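Local coordinates for epimerase domain-containing protein (Bacillus cereus HuA2-4, PDB 6ZLK), which interconverts UDP-glucuronic acid and UDP-galacturonic acid, inverting C4 of the sugar with the help of bound NAD, at residues V29-F34 against E61-T66; Q73-V78 against I116-F121; T100-V105 against G150-S155. All coordinates share one frame; numbering follows the deposited sequence.

Interaction 1: residues V29-F34 against E61-T66. With NAD (nicotinamide-adenine-dinucleotide), chain E.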
loop_
_atom_site.group_PDB
_atom_site.type_symbol
_atom_site.label_atom_id
_atom_site.label_comp_id
_atom_site.label_asym_id
_atom_site.label_seq_id
_atom_site.Cartn_x
_atom_site.Cartn_y
_atom_site.Cartn_z
ATOM N N VAL A 29 -12.884 -25.362 0.759
ATOM C CA VAL A 29 -11.968 -25.368 1.924
ATOM C C VAL A 29 -12.001 -23.955 2.507
ATOM O O VAL A 29 -11.766 -22.997 1.746
ATOM C CB VAL A 29 -10.528 -25.749 1.548
ATOM C CG1 VAL A 29 -9.685 -25.740 2.804
ATOM C CG2 VAL A 29 -10.441 -27.064 0.835
ATOM N N GLY A 30 -12.388 -23.814 3.757
ATOM C CA GLY A 30 -12.408 -22.542 4.471
ATOM C C GLY A 30 -11.240 -22.465 5.406
ATOM O O GLY A 30 -10.913 -23.495 6.056
ATOM N N ILE A 31 -10.553 -21.347 5.454
ATOM C CA ILE A 31 -9.452 -21.171 6.414
ATOM C C ILE A 31 -9.728 -19.902 7.193
ATOM O O ILE A 31 -9.975 -18.842 6.578
ATOM C CB ILE A 31 -8.057 -21.218 5.755
ATOM C CG1 ILE A 31 -6.955 -21.130 6.819
ATOM C CG2 ILE A 31 -7.890 -20.142 4.677
ATOM C CD1 ILE A 31 -5.584 -21.515 6.297
ATOM N N ASP A 32 -9.628 -19.925 8.503
ATOM C CA ASP A 32 -9.958 -18.792 9.375
ATOM C C ASP A 32 -9.369 -19.076 10.758
ATOM O O ASP A 32 -9.701 -20.123 11.226
ATOM C CB ASP A 32 -11.478 -18.585 9.317
ATOM C CG ASP A 32 -11.867 -17.185 9.775
ATOM O OD1 ASP A 32 -11.392 -16.782 10.848
ATOM O OD2 ASP A 32 -12.567 -16.440 9.015
ATOM N N HIS A 33 -8.669 -18.150 11.414
ATOM C CA HIS A 33 -8.295 -18.437 12.834
ATOM C C HIS A 33 -8.940 -17.420 13.770
ATOM O O HIS A 33 -8.481 -17.353 14.960
ATOM C CB HIS A 33 -6.805 -18.600 13.063
ATOM C CG HIS A 33 -6.089 -17.318 12.943
ATOM N ND1 HIS A 33 -6.373 -16.472 11.886
ATOM C CD2 HIS A 33 -5.113 -16.763 13.683
ATOM C CE1 HIS A 33 -5.571 -15.414 11.994
ATOM N NE2 HIS A 33 -4.813 -15.557 13.120
ATOM N N PHE A 34 -10.102 -16.881 13.389
ATOM C CA PHE A 34 -11.039 -16.198 14.292
ATOM C C PHE A 34 -10.375 -14.968 14.915
ATOM O O PHE A 34 -10.229 -14.872 16.140
ATOM C CB PHE A 34 -11.519 -17.137 15.399
ATOM C CG PHE A 34 -12.239 -18.383 14.970
ATOM C CD1 PHE A 34 -12.976 -18.469 13.806
ATOM C CD2 PHE A 34 -12.237 -19.483 15.803
ATOM C CE1 PHE A 34 -13.634 -19.646 13.436
ATOM C CE2 PHE A 34 -12.924 -20.647 15.454
ATOM C CZ PHE A 34 -13.578 -20.738 14.247
ATOM N N GLU A 61 -6.588 -21.979 11.236
ATOM C CA GLU A 61 -5.154 -21.636 11.311
ATOM C C GLU A 61 -4.992 -20.267 10.683
ATOM O O GLU A 61 -5.779 -19.920 9.764
ATOM C CB GLU A 61 -4.268 -22.608 10.505
ATOM C CG GLU A 61 -4.026 -24.008 11.100
ATOM C CD GLU A 61 -3.305 -25.067 10.238
ATOM O OE1 GLU A 61 -2.476 -24.714 9.318
ATOM O OE2 GLU A 61 -3.582 -26.293 10.468
ATOM N N ASP A 62 -4.007 -19.536 11.150
ATOM C CA ASP A 62 -3.558 -18.279 10.494
ATOM C C ASP A 62 -2.969 -18.639 9.150
ATOM O O ASP A 62 -2.176 -19.538 9.103
ATOM C CB ASP A 62 -2.481 -17.627 11.359
ATOM C CG ASP A 62 -2.026 -16.247 10.970
ATOM O OD1 ASP A 62 -2.197 -15.863 9.800
ATOM O OD2 ASP A 62 -1.501 -15.552 11.895
ATOM N N ILE A 63 -3.337 -17.948 8.075
ATOM C CA ILE A 63 -2.665 -18.209 6.794
ATOM C C ILE A 63 -1.142 -18.095 6.933
ATOM O O ILE A 63 -0.436 -18.799 6.223
ATOM C CB ILE A 63 -3.239 -17.218 5.782
ATOM C CG1 ILE A 63 -4.699 -17.591 5.515
ATOM C CG2 ILE A 63 -2.375 -17.221 4.524
ATOM C CD1 ILE A 63 -5.546 -16.458 5.033
ATOM N N LEU A 64 -0.630 -17.209 7.759
ATOM C CA LEU A 64 0.837 -17.017 7.843
ATOM C C LEU A 64 1.500 -18.217 8.544
ATOM O O LEU A 64 2.717 -18.440 8.304
ATOM C CB LEU A 64 1.068 -15.741 8.653
ATOM C CG LEU A 64 0.583 -14.452 8.003
ATOM C CD1 LEU A 64 0.910 -13.278 8.905
ATOM C CD2 LEU A 64 1.179 -14.262 6.611
ATOM N N ASN A 65 0.755 -18.968 9.336
ATOM C CA ASN A 65 1.245 -20.183 10.043
ATOM C C ASN A 65 0.987 -21.447 9.229
ATOM O O ASN A 65 1.336 -22.522 9.698
ATOM C CB ASN A 65 0.606 -20.349 11.406
ATOM C CG ASN A 65 0.960 -19.258 12.395
ATOM O OD1 ASN A 65 1.895 -18.454 12.196
ATOM N ND2 ASN A 65 0.204 -19.198 13.488
ATOM N N THR A 66 0.345 -21.357 8.079
ATOM C CA THR A 66 -0.124 -22.533 7.313
ATOM C C THR A 66 0.916 -22.866 6.250
ATOM O O THR A 66 1.432 -21.944 5.644
ATOM C CB THR A 66 -1.482 -22.257 6.644
ATOM O OG1 THR A 66 -2.341 -22.104 7.768
ATOM C CG2 THR A 66 -1.972 -23.354 5.734
HETATM P PA NAD E . -14.829 -10.458 8.887
HETATM O O1A NAD E . -13.916 -9.850 9.880
HETATM O O2A NAD E . -16.207 -10.881 9.302
HETATM O O5B NAD E . -14.175 -11.640 8.081
HETATM C C5B NAD E . -12.768 -11.730 7.776
HETATM C C4B NAD E . -12.213 -13.009 8.355
HETATM O O4B NAD E . -10.806 -13.071 8.032
HETATM C C3B NAD E . -12.326 -13.130 9.865
HETATM O O3B NAD E . -13.260 -14.118 10.285
HETATM C C2B NAD E . -10.876 -13.339 10.316
HETATM O O2B NAD E . -10.697 -14.251 11.385
HETATM C C1B NAD E . -10.211 -13.865 9.040
HETATM N N9A NAD E . -8.782 -13.615 8.962
HETATM C C8A NAD E . -8.132 -12.413 9.079
HETATM N N7A NAD E . -6.834 -12.509 8.966
HETATM C C5A NAD E . -6.619 -13.881 8.847
HETATM C C6A NAD E . -5.460 -14.662 8.736
HETATM N N6A NAD E . -4.202 -14.171 8.805
HETATM N N1A NAD E . -5.609 -15.998 8.575
HETATM C C2A NAD E . -6.858 -16.514 8.542
HETATM N N3A NAD E . -8.031 -15.882 8.696
HETATM C C4A NAD E . -7.838 -14.571 8.818
HETATM O O3 NAD E . -14.969 -9.318 7.766
HETATM P PN NAD E . -16.034 -9.211 6.528
HETATM O O1N NAD E . -16.916 -8.092 6.832
HETATM O O2N NAD E . -16.535 -10.541 6.247
HETATM O O5D NAD E . -15.053 -8.798 5.363
HETATM C C5D NAD E . -14.615 -9.777 4.496
HETATM C C4D NAD E . -13.789 -9.105 3.437
HETATM O O4D NAD E . -14.594 -8.164 2.705
HETATM C C3D NAD E . -12.570 -8.329 3.960
HETATM O O3D NAD E . -11.461 -8.513 3.063
HETATM C C2D NAD E . -13.004 -6.867 3.880
HETATM O O2D NAD E . -11.881 -5.982 3.822
HETATM C C1D NAD E . -13.916 -6.951 2.660
HETATM N N1N NAD E . -14.974 -5.955 2.644
HETATM C C2N NAD E . -16.007 -6.013 3.532
HETATM C C3N NAD E . -16.973 -5.071 3.495
HETATM C C7N NAD E . -18.078 -5.052 4.494
HETATM O O7N NAD E . -18.905 -4.168 4.355
HETATM N N7N NAD E . -18.142 -6.017 5.422
HETATM C C4N NAD E . -16.967 -4.107 2.471
HETATM C C5N NAD E . -15.835 -3.973 1.673
HETATM C C6N NAD E . -14.878 -4.938 1.740
#

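Interaction 2: residues Q73-V78 against I116-F121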
loop_
_atom_site.group_PDB
_atom_site.type_symbol
_atom_site.label_atom_id
_atom_site.label_comp_id
_atom_site.label_asym_id
_atom_site.label_seq_id
_atom_site.Cartn_x
_atom_site.Cartn_y
_atom_site.Cartn_z
ATOM N N GLN A 73 -2.459 -27.171 -3.224
ATOM C CA GLN A 73 -2.030 -28.159 -4.261
ATOM C C GLN A 73 -3.221 -28.607 -5.135
ATOM O O GLN A 73 -2.994 -28.837 -6.348
ATOM C CB GLN A 73 -1.312 -29.346 -3.606
ATOM C CG GLN A 73 -2.205 -30.202 -2.712
ATOM C CD GLN A 73 -1.433 -31.042 -1.713
ATOM O OE1 GLN A 73 -0.264 -31.377 -1.913
ATOM N NE2 GLN A 73 -2.085 -31.396 -0.616
ATOM N N ASP A 74 -4.428 -28.767 -4.578
ATOM C CA ASP A 74 -5.604 -29.251 -5.339
ATOM C C ASP A 74 -6.665 -28.138 -5.532
ATOM O O ASP A 74 -7.817 -28.454 -5.890
ATOM C CB ASP A 74 -6.154 -30.513 -4.670
ATOM C CG ASP A 74 -6.576 -30.248 -3.230
ATOM O OD1 ASP A 74 -6.296 -29.097 -2.737
ATOM O OD2 ASP A 74 -7.176 -31.182 -2.595
ATOM N N ILE A 75 -6.303 -26.865 -5.356
ATOM C CA ILE A 75 -7.260 -25.732 -5.432
ATOM C C ILE A 75 -7.352 -25.200 -6.860
ATOM O O ILE A 75 -6.278 -24.991 -7.491
ATOM C CB ILE A 75 -6.840 -24.623 -4.467
ATOM C CG1 ILE A 75 -6.828 -25.155 -3.041
ATOM C CG2 ILE A 75 -7.708 -23.402 -4.672
ATOM C CD1 ILE A 75 -8.176 -25.605 -2.560
ATOM N N ASP A 76 -8.557 -25.028 -7.358
ATOM C CA ASP A 76 -8.840 -24.405 -8.681
ATOM C C ASP A 76 -9.018 -22.892 -8.570
ATOM O O ASP A 76 -8.749 -22.178 -9.499
ATOM C CB ASP A 76 -10.089 -25.038 -9.293
ATOM C CG ASP A 76 -9.871 -26.519 -9.525
ATOM O OD1 ASP A 76 -8.919 -26.845 -10.228
ATOM O OD2 ASP A 76 -10.573 -27.327 -8.927
ATOM N N VAL A 77 -9.669 -22.412 -7.524
ATOM C CA VAL A 77 -10.121 -21.021 -7.367
ATOM C C VAL A 77 -9.836 -20.622 -5.927
ATOM O O VAL A 77 -10.149 -21.397 -4.986
ATOM C CB VAL A 77 -11.616 -20.849 -7.686
ATOM C CG1 VAL A 77 -12.095 -19.456 -7.376
ATOM C CG2 VAL A 77 -11.874 -21.214 -9.144
ATOM N N VAL A 78 -9.277 -19.455 -5.757
ATOM C CA VAL A 78 -9.135 -18.816 -4.422
ATOM C C VAL A 78 -10.039 -17.619 -4.333
ATOM O O VAL A 78 -10.067 -16.816 -5.250
ATOM C CB VAL A 78 -7.698 -18.379 -4.116
ATOM C CG1 VAL A 78 -7.660 -17.663 -2.755
ATOM C CG2 VAL A 78 -6.748 -19.564 -4.192
ATOM N N ILE A 116 1.275 -23.211 -8.750
ATOM C CA ILE A 116 0.069 -23.992 -9.133
ATOM C C ILE A 116 -0.536 -23.352 -10.372
ATOM O O ILE A 116 0.023 -22.340 -10.820
ATOM C CB ILE A 116 -0.908 -24.090 -7.959
ATOM C CG1 ILE A 116 -1.514 -22.741 -7.583
ATOM C CG2 ILE A 116 -0.231 -24.737 -6.762
ATOM C CD1 ILE A 116 -2.688 -22.867 -6.660
ATOM N N LYS A 117 -1.588 -23.929 -10.940
ATOM C CA LYS A 117 -2.196 -23.297 -12.144
ATOM C C LYS A 117 -3.656 -22.993 -11.828
ATOM O O LYS A 117 -4.523 -23.689 -12.320
ATOM C CB LYS A 117 -2.021 -24.196 -13.367
ATOM C CG LYS A 117 -0.575 -24.305 -13.837
ATOM C CD LYS A 117 -0.393 -25.004 -15.169
ATOM C CE LYS A 117 0.866 -24.554 -15.885
ATOM N NZ LYS A 117 1.241 -25.476 -16.987
ATOM N N LEU A 118 -3.905 -21.946 -11.051
ATOM C CA LEU A 118 -5.281 -21.603 -10.675
ATOM C C LEU A 118 -6.070 -21.261 -11.922
ATOM O O LEU A 118 -5.490 -20.657 -12.896
ATOM C CB LEU A 118 -5.364 -20.354 -9.778
ATOM C CG LEU A 118 -4.926 -20.499 -8.349
ATOM C CD1 LEU A 118 -4.932 -19.120 -7.695
ATOM C CD2 LEU A 118 -5.822 -21.498 -7.624
ATOM N N ASP A 119 -7.367 -21.451 -11.821
ATOM C CA ASP A 119 -8.332 -20.796 -12.730
ATOM C C ASP A 119 -8.419 -19.297 -12.409
ATOM O O ASP A 119 -8.377 -18.484 -13.321
ATOM C CB ASP A 119 -9.713 -21.417 -12.608
ATOM C CG ASP A 119 -9.783 -22.877 -13.038
ATOM O OD1 ASP A 119 -8.824 -23.360 -13.677
ATOM O OD2 ASP A 119 -10.823 -23.511 -12.756
ATOM N N LYS A 120 -8.631 -18.930 -11.150
ATOM C CA LYS A 120 -8.902 -17.536 -10.755
ATOM C C LYS A 120 -8.451 -17.364 -9.326
ATOM O O LYS A 120 -8.618 -18.309 -8.509
ATOM C CB LYS A 120 -10.381 -17.120 -10.800
ATOM C CG LYS A 120 -10.935 -16.963 -12.191
ATOM C CD LYS A 120 -12.385 -16.625 -12.246
ATOM C CE LYS A 120 -12.772 -16.199 -13.640
ATOM N NZ LYS A 120 -14.202 -16.465 -13.884
ATOM N N PHE A 121 -7.876 -16.203 -9.077
ATOM C CA PHE A 121 -7.550 -15.712 -7.731
ATOM C C PHE A 121 -8.394 -14.491 -7.513
ATOM O O PHE A 121 -8.108 -13.429 -8.094
ATOM C CB PHE A 121 -6.065 -15.409 -7.584
ATOM C CG PHE A 121 -5.675 -14.991 -6.198
ATOM C CD1 PHE A 121 -5.876 -13.714 -5.720
ATOM C CD2 PHE A 121 -5.007 -15.882 -5.386
ATOM C CE1 PHE A 121 -5.491 -13.357 -4.430
ATOM C CE2 PHE A 121 -4.562 -15.520 -4.132
ATOM C CZ PHE A 121 -4.850 -14.272 -3.626
HETATM O O HOH W 1 -7.282 -25.288 -11.824
#

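Interaction 3: residues T100-V105 against G150-S155. With NAD (nicotinamide-adenine-dinucleotide), chain E.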
loop_
_atom_site.group_PDB
_atom_site.type_symbol
_atom_site.label_atom_id
_atom_site.label_comp_id
_atom_site.label_asym_id
_atom_site.label_seq_id
_atom_site.Cartn_x
_atom_site.Cartn_y
_atom_site.Cartn_z
ATOM N N THR A 100 -0.110 -6.725 8.696
ATOM C CA THR A 100 0.230 -8.142 8.682
ATOM C C THR A 100 -0.867 -8.942 7.962
ATOM O O THR A 100 -0.585 -9.710 7.080
ATOM C CB THR A 100 0.382 -8.606 10.125
ATOM O OG1 THR A 100 1.543 -7.893 10.622
ATOM C CG2 THR A 100 0.550 -10.112 10.187
ATOM N N ASN A 101 -2.105 -8.694 8.312
ATOM C CA ASN A 101 -3.183 -9.562 7.773
ATOM C C ASN A 101 -3.697 -9.078 6.427
ATOM O O ASN A 101 -4.304 -9.904 5.723
ATOM C CB ASN A 101 -4.303 -9.692 8.790
ATOM C CG ASN A 101 -3.779 -10.397 10.011
ATOM O OD1 ASN A 101 -3.365 -11.549 9.877
ATOM N ND2 ASN A 101 -3.696 -9.699 11.135
ATOM N N ASN A 102 -3.521 -7.816 6.038
ATOM C CA ASN A 102 -4.074 -7.321 4.770
ATOM C C ASN A 102 -2.972 -7.283 3.704
ATOM O O ASN A 102 -3.345 -7.362 2.500
ATOM C CB ASN A 102 -4.753 -5.962 4.883
ATOM C CG ASN A 102 -5.958 -5.983 5.811
ATOM O OD1 ASN A 102 -6.331 -7.069 6.293
ATOM N ND2 ASN A 102 -6.492 -4.828 6.144
ATOM N N ILE A 103 -1.695 -7.127 4.090
ATOM C CA ILE A 103 -0.588 -7.033 3.103
ATOM C C ILE A 103 0.242 -8.318 3.111
ATOM O O ILE A 103 0.336 -8.971 2.064
ATOM C CB ILE A 103 0.269 -5.785 3.344
ATOM C CG1 ILE A 103 -0.584 -4.525 3.420
ATOM C CG2 ILE A 103 1.317 -5.660 2.248
ATOM C CD1 ILE A 103 0.166 -3.243 3.600
ATOM N N MET A 104 0.786 -8.701 4.264
ATOM C CA MET A 104 1.686 -9.879 4.308
ATOM C C MET A 104 0.905 -11.144 3.929
ATOM O O MET A 104 1.411 -11.969 3.154
ATOM C CB MET A 104 2.351 -10.083 5.675
ATOM C CG MET A 104 3.425 -9.107 5.980
ATOM S SD MET A 104 4.819 -9.274 4.850
ATOM C CE MET A 104 5.094 -11.019 4.647
ATOM N N VAL A 105 -0.324 -11.313 4.390
ATOM C CA VAL A 105 -1.133 -12.503 4.037
ATOM C C VAL A 105 -1.344 -12.562 2.520
ATOM O O VAL A 105 -1.249 -13.619 1.921
ATOM C CB VAL A 105 -2.462 -12.463 4.816
ATOM C CG1 VAL A 105 -3.524 -13.322 4.179
ATOM C CG2 VAL A 105 -2.216 -12.943 6.231
ATOM N N GLY A 150 -7.866 1.514 4.431
ATOM C CA GLY A 150 -8.007 1.636 2.989
ATOM C C GLY A 150 -6.649 1.531 2.348
ATOM O O GLY A 150 -6.537 0.925 1.293
ATOM N N VAL A 151 -5.653 2.134 2.997
ATOM C CA VAL A 151 -4.286 2.024 2.448
ATOM C C VAL A 151 -3.893 0.541 2.363
ATOM O O VAL A 151 -3.313 0.097 1.356
ATOM C CB VAL A 151 -3.281 2.820 3.285
ATOM C CG1 VAL A 151 -1.905 2.557 2.724
ATOM C CG2 VAL A 151 -3.626 4.300 3.280
ATOM N N THR A 152 -4.052 -0.218 3.432
ATOM C CA THR A 152 -3.600 -1.611 3.438
ATOM C C THR A 152 -4.364 -2.462 2.413
ATOM O O THR A 152 -3.763 -3.364 1.817
ATOM C CB THR A 152 -3.697 -2.253 4.820
ATOM O OG1 THR A 152 -5.061 -2.383 5.244
ATOM C CG2 THR A 152 -2.877 -1.493 5.835
ATOM N N LYS A 153 -5.649 -2.189 2.203
ATOM C CA LYS A 153 -6.458 -2.922 1.208
ATOM C C LYS A 153 -5.967 -2.548 -0.201
ATOM O O LYS A 153 -5.826 -3.452 -1.040
ATOM C CB LYS A 153 -7.937 -2.625 1.445
ATOM C CG LYS A 153 -8.462 -3.226 2.757
ATOM C CD LYS A 153 -8.496 -4.701 2.829
ATOM C CE LYS A 153 -9.391 -5.298 1.750
ATOM N NZ LYS A 153 -9.633 -6.761 1.876
ATOM N N LEU A 154 -5.661 -1.273 -0.401
ATOM C CA LEU A 154 -5.138 -0.856 -1.718
ATOM C C LEU A 154 -3.783 -1.544 -1.949
ATOM O O LEU A 154 -3.545 -1.974 -3.069
ATOM C CB LEU A 154 -5.059 0.657 -1.802
ATOM C CG LEU A 154 -4.553 1.200 -3.142
ATOM C CD1 LEU A 154 -5.372 0.684 -4.311
ATOM C CD2 LEU A 154 -4.533 2.725 -3.084
ATOM N N SER A 155 -2.919 -1.646 -0.948
ATOM C CA SER A 155 -1.622 -2.375 -1.120
ATOM C C SER A 155 -1.881 -3.833 -1.504
ATOM O O SER A 155 -1.188 -4.420 -2.352
ATOM C CB SER A 155 -0.769 -2.314 0.080
ATOM O OG SER A 155 -0.511 -0.955 0.382
HETATM P PA NAD E . -14.829 -10.458 8.887
HETATM O O1A NAD E . -13.916 -9.850 9.880
HETATM O O2A NAD E . -16.207 -10.881 9.302
HETATM O O5B NAD E . -14.175 -11.640 8.081
HETATM C C5B NAD E . -12.768 -11.730 7.776
HETATM C C4B NAD E . -12.213 -13.009 8.355
HETATM O O4B NAD E . -10.806 -13.071 8.032
HETATM C C3B NAD E . -12.326 -13.130 9.865
HETATM O O3B NAD E . -13.260 -14.118 10.285
HETATM C C2B NAD E . -10.876 -13.339 10.316
HETATM O O2B NAD E . -10.697 -14.251 11.385
HETATM C C1B NAD E . -10.211 -13.865 9.040
HETATM N N9A NAD E . -8.782 -13.615 8.962
HETATM C C8A NAD E . -8.132 -12.413 9.079
HETATM N N7A NAD E . -6.834 -12.509 8.966
HETATM C C5A NAD E . -6.619 -13.881 8.847
HETATM C C6A NAD E . -5.460 -14.662 8.736
HETATM N N6A NAD E . -4.202 -14.171 8.805
HETATM N N1A NAD E . -5.609 -15.998 8.575
HETATM C C2A NAD E . -6.858 -16.514 8.542
HETATM N N3A NAD E . -8.031 -15.882 8.696
HETATM C C4A NAD E . -7.838 -14.571 8.818
HETATM O O3 NAD E . -14.969 -9.318 7.766
HETATM P PN NAD E . -16.034 -9.211 6.528
HETATM O O1N NAD E . -16.916 -8.092 6.832
HETATM O O2N NAD E . -16.535 -10.541 6.247
HETATM O O5D NAD E . -15.053 -8.798 5.363
HETATM C C5D NAD E . -14.615 -9.777 4.496
HETATM C C4D NAD E . -13.789 -9.105 3.437
HETATM O O4D NAD E . -14.594 -8.164 2.705
HETATM C C3D NAD E . -12.570 -8.329 3.960
HETATM O O3D NAD E . -11.461 -8.513 3.063
HETATM C C2D NAD E . -13.004 -6.867 3.880
HETATM O O2D NAD E . -11.881 -5.982 3.822
HETATM C C1D NAD E . -13.916 -6.951 2.660
HETATM N N1N NAD E . -14.974 -5.955 2.644
HETATM C C2N NAD E . -16.007 -6.013 3.532
HETATM C C3N NAD E . -16.973 -5.071 3.495
HETATM C C7N NAD E . -18.078 -5.052 4.494
HETATM O O7N NAD E . -18.905 -4.168 4.355
HETATM N N7N NAD E . -18.142 -6.017 5.422
HETATM C C4N NAD E . -16.967 -4.107 2.471
HETATM C C5N NAD E . -15.835 -3.973 1.673
HETATM C C6N NAD E . -14.878 -4.938 1.740
#

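Interaction 1: residues V29-F34 against E61-T66
His33 and Asp62 stack where two loops of a Rossmann fold close over the adenosine half of NAD, one leaving strand 27-31 and the other following strand 56-59. CB of His33 sits 3.4 Å from the carbonyl carbon C of Glu61, and CG faces the peptide N of Asp62. Because CG is placed between the backbone N and the carbonyl carbon (chi1 71°), the ring folds back over Asp62. CD2 and NE2 both lie by CB of Asp62, which makes a CH-pi contact 3.6 Å from the centroid of the His33 ring. The carboxylate continues alongside, its plane turned only 22° from the imidazole. The ND1-CE1 side of the ring turns to the adenine, with C5A of NAD at its edge and in its plane; CE1 of His33 comes 3.3 Å from C6A of NAD.

On the strand side, Ile31 sets CG1 against Glu61 O and meets Thr66 tip to tip through CD1, with Ile63 CG1 also against that methyl. The loop that supplies Ile63 and Thr66 also reads the base. Asp62 OD1 takes a bond from N6A of NAD at 2.8 Å and, from above the carboxylate plane, another from Leu64 N in an Asx turn. Ile63 N gives a nearly straight bond to N1A of NAD (3.0 Å, 170°).

Asp32 turns away from the second loop toward the ribose, where OD1 accepts from O2B of NAD at 2.7 Å and OD2 from O3B of NAD, again at 2.7 Å. Ala9 N and Phe34 N fix the carboxylate further. A donor and an acceptor at N1A and N6A are consistent with recognition of adenine, and an acid gripping both ribose hydroxyls is, as in other Rossmann enzymes, probably what favours NAD over its 2'-phosphorylated relative.

Interaction 2: residues Q73-V78 against I116-F121
Asp76 O receives the backbone N of Asp119 at 2.8 Å and so starts the pairing of two parallel strands. These are 77-80 and 120-126, the outer members of a beta-alpha-beta crossover in the Rossmann fold whose connection runs through helix 96-113. One step further along, Val78 N donates to Lys120 O over 3.1 Å with an N-H...O angle of 163°. The same oxygen of Lys120 is approached by Val77 CA at 3.3 Å, a CA-H...O contact of the kind that commonly accompanies parallel pairing.

Side chains sort onto the two faces of the sheet. Val78 and Phe121 lie side by side on one of them, CB of Val78 being 3.9 Å from CD2 of Phe121; Leu109, Leu110 and Cys113 of the crossover helix cover that ring. Leu118 fills the corner where the strands begin. With CG anti to its carbonyl carbon (chi1 -74°), its CD2 settles among the backbone oxygens, 3.5 Å from O of Ile75, while CD1 turns to Val78 CG2 and lies at the edge of the Phe121 ring, in its plane.

The chemistry changes at the mouth of the pair, near the surface. Asp76 sends OD2 to the backbone N of Lys2 on the neighbouring strand, and its OD1 stands 4.6 Å from OD2 of Asp119, a proximity that probably costs some charge repulsion. Although its two protons have other acceptors in reach, a water probably eases it, lying 2.8 Å from OD1 of Asp76 and 3.1 Å from OD1 of Asp119.

Interaction 3: residues T100-V105 against G150-S155
The amide of Asn102 is framed by Thr152 and Lys153: OG1 of Thr152 stands in its plane beyond ND2, CD of Lys153 lies over one face, and OD1 accepts from the backbone N of Ile84. This joins helices 96-113 and 148-167 of an extended short-chain dehydrogenase/reductase fold. Their short segments run nearly parallel, with axes 8.2 Å apart at an angle of 18°.

The bond from Asn102 ND2 to Thr152 OG1 is 3.0 Å long and fairly straight (164°). Thr152 holds OG1 between its backbone N and carbonyl carbon (chi1 66°), which lets the hydroxyl serve Asn102 while it also bonds to Tyr149 O, one turn back in its own helix. A buried amide and a buried hydroxyl are thereby satisfied together.

Beside this bond, Ile103 makes the van der Waals part of the contact, laying CG1 against Thr152 O at 3.7 Å and pushing CD1 to 3.8 Å from CB of Ser155. Ile103 also packs on Ile103 of the second subunit, and Leu154 on His158 of that subunit, so the helix pair belongs to the dimer interface as well.

On the cofactor side, Tyr149 and Lys153 have the Tyr-x-x-x-Lys spacing that marks this family. Two bends in the Lys153 chain bring NZ 2.8 Å from O3D and 3.1 Å from O2D of NAD, and Ile124 O takes a further bond from it, fixing the amine at the two hydroxyls of the nicotinamide ribose. Asn101 works at the other end of the dinucleotide: with ND2 tied to Pro97 O, its OD1 accepts from N6A of NAD at 3.0 Å, while CG2 of Val105 comes within 3.5 Å of that same N6A.

Three places in one Rossmann-type domain show how chemistry follows position. Interaction 2 works chiefly through backbone pairing of neighbouring strands, partly buried and ending in a watery, acidic margin; it makes no part of the cofactor site. Interactions 1 and 3 share NAD: interaction 1 is a partly buried pair of loops that reads adenine and its ribose, interaction 3 a wholly buried helix pair that reaches both ends of the cofactor and the dimer partner. They also touch directly, Leu64 packing on Thr100 and Val105. Helix 96-113, used in interaction 3, connects the two strands paired in interaction 2, whose sheet also includes strand 27-31 of interaction 1.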